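PDB 3VC5: mandelate racemase/muconate lactonizing protein from Thermobispora bispora, which probably catalyses the magnesium-dependent dehydration of D-glucarate to 5-dehydro-4-deoxy-D-glucarate, as a member of the mandelate racemase/muconate lactonizing enzyme family. Local coordinates for residues A[40-44]-A[211-215]. Residues are numbered along the deposited sequence; the frame is centred on the assembly and turned at random.
Sequences LLNAA and KGGVF. With PO4 (phosphate ion), chain B.
Water and a phosphate ion (probably from the crystallisation liquor), rather than direct hydrogen bonds, join the polar groups of N42 and A43 to those of K211 and G212. This is part of the interface between the N-terminal capping domain and the (β/α)7β barrel typical of the enolase superfamily: the loop holding strand 41-42 closes over the loop after strand 208-211. One water accepts from A43 N (2.8 Å) and donates to G212 O; another donates to both L41 O and K211 O. At the phosphate, N42 ND2 grips O1 at 2.8 Å in a fairly straight bond (160°), while K211 NZ reaches O4 at 2.7 Å. The K211 chain leaves with CG anti to N (chi1 -172°), passes CG within 3.7 Å of L41 O, then bends at chi2 and chi3 toward the anion. K211 is the predicted proton acceptor; its NZ forms a salt bridge with D239, a magnesium-binding residue (no magnesium is bound to this chain), and hydrogen-bonds Y167 and N241. A methionine in place of K211 would probably leave D239 OD2 without its salt-bridge partner and phosphate O4 without this nitrogen donor. The L41 and V214 side chains cross nearly at right angles, L41 CB 3.9 Å from V214 CG1. G213 has positive phi (74°), which favours glycine, and A43 CA directs its hydrogen at G213 O, 3.6 Å from that carbon.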
loop_
_atom_site.group_PDB
_atom_site.type_symbol
_atom_site.label_atom_id
_atom_site.label_comp_id
_atom_site.label_asym_id
_atom_site.label_seq_id
_atom_site.Cartn_x
_atom_site.Cartn_y
_atom_site.Cartn_z
ATOM N N LEU A 40 -20.643 19.315 -22.330
ATOM C CA LEU A 40 -20.437 19.577 -20.921
ATOM C C LEU A 40 -19.363 20.669 -20.754
ATOM O O LEU A 40 -18.252 20.560 -21.279
ATOM C CB LEU A 40 -20.012 18.280 -20.231
ATOM C CG LEU A 40 -20.914 17.073 -20.464
ATOM C CD1 LEU A 40 -20.373 15.815 -19.709
ATOM C CD2 LEU A 40 -22.358 17.346 -20.097
ATOM N N LEU A 41 -19.727 21.751 -20.067
ATOM C CA LEU A 41 -18.842 22.892 -19.902
ATOM C C LEU A 41 -17.930 22.698 -18.691
ATOM O O LEU A 41 -18.304 22.080 -17.696
ATOM C CB LEU A 41 -19.692 24.162 -19.724
ATOM C CG LEU A 41 -20.554 24.521 -20.939
ATOM C CD1 LEU A 41 -21.663 25.473 -20.539
ATOM C CD2 LEU A 41 -19.675 25.201 -21.977
ATOM N N ASN A 42 -16.724 23.249 -18.760
ATOM C CA ASN A 42 -15.826 23.158 -17.624
ATOM C C ASN A 42 -14.836 24.335 -17.708
ATOM O O ASN A 42 -14.947 25.187 -18.607
ATOM C CB ASN A 42 -15.121 21.777 -17.596
ATOM C CG ASN A 42 -14.256 21.548 -18.815
ATOM O OD1 ASN A 42 -13.842 22.508 -19.484
ATOM N ND2 ASN A 42 -13.972 20.282 -19.118
ATOM N N ALA A 43 -13.892 24.412 -16.773
ATOM C CA ALA A 43 -12.927 25.506 -16.779
ATOM C C ALA A 43 -12.099 25.593 -18.071
ATOM O O ALA A 43 -11.609 26.670 -18.431
ATOM C CB ALA A 43 -11.992 25.395 -15.578
ATOM N N ALA A 44 -11.879 24.450 -18.720
ATOM C CA ALA A 44 -11.054 24.376 -19.931
ATOM C C ALA A 44 -11.815 24.597 -21.247
ATOM O O ALA A 44 -11.226 24.558 -22.315
ATOM C CB ALA A 44 -10.287 23.022 -19.969
ATOM N N LYS A 211 -19.913 20.591 -11.498
ATOM C CA LYS A 211 -18.739 21.087 -12.216
ATOM C C LYS A 211 -18.860 22.592 -12.365
ATOM O O LYS A 211 -19.796 23.067 -13.005
ATOM C CB LYS A 211 -18.678 20.458 -13.622
ATOM C CG LYS A 211 -17.406 20.763 -14.385
ATOM C CD LYS A 211 -16.209 20.130 -13.641
ATOM C CE LYS A 211 -15.466 19.162 -14.458
ATOM N NZ LYS A 211 -14.333 18.612 -13.615
ATOM N N GLY A 212 -17.892 23.336 -11.815
ATOM C CA GLY A 212 -17.911 24.805 -11.920
ATOM C C GLY A 212 -16.757 25.375 -12.755
ATOM O O GLY A 212 -16.202 24.683 -13.640
ATOM N N GLY A 213 -16.393 26.630 -12.484
ATOM C CA GLY A 213 -15.366 27.340 -13.246
ATOM C C GLY A 213 -15.881 27.765 -14.615
ATOM O O GLY A 213 -15.109 28.033 -15.537
ATOM N N VAL A 214 -17.204 27.807 -14.752
ATOM C CA VAL A 214 -17.846 28.109 -16.016
ATOM C C VAL A 214 -18.498 29.487 -15.963
ATOM O O VAL A 214 -18.298 30.311 -16.865
ATOM C CB VAL A 214 -18.915 27.034 -16.312
ATOM C CG1 VAL A 214 -19.734 27.388 -17.563
ATOM C CG2 VAL A 214 -18.257 25.659 -16.441
ATOM N N PHE A 215 -19.272 29.726 -14.904
ATOM C CA PHE A 215 -19.938 31.018 -14.699
ATOM C C PHE A 215 -19.294 31.749 -13.542
ATOM O O PHE A 215 -18.562 31.143 -12.761
ATOM C CB PHE A 215 -21.418 30.789 -14.415
ATOM C CG PHE A 215 -22.209 30.407 -15.634
ATOM C CD1 PHE A 215 -22.590 29.087 -15.852
ATOM C CD2 PHE A 215 -22.568 31.373 -16.566
ATOM C CE1 PHE A 215 -23.317 28.738 -16.975
ATOM C CE2 PHE A 215 -23.299 31.040 -17.695
ATOM C CZ PHE A 215 -23.673 29.711 -17.907
HETATM P P PO4 B . -13.933 16.652 -17.028
HETATM O O1 PO4 B . -14.403 17.929 -17.608
HETATM O O2 PO4 B . -14.895 15.604 -17.546
HETATM O O3 PO4 B . -12.570 16.325 -17.477
HETATM O O4 PO4 B . -13.974 16.766 -15.591
HETATM O O HOH W 1 -20.279 22.764 -15.704
HETATM O O HOH W 2 -15.071 28.016 -18.364
HETATM O O HOH W 3 -14.322 22.946 -14.439
#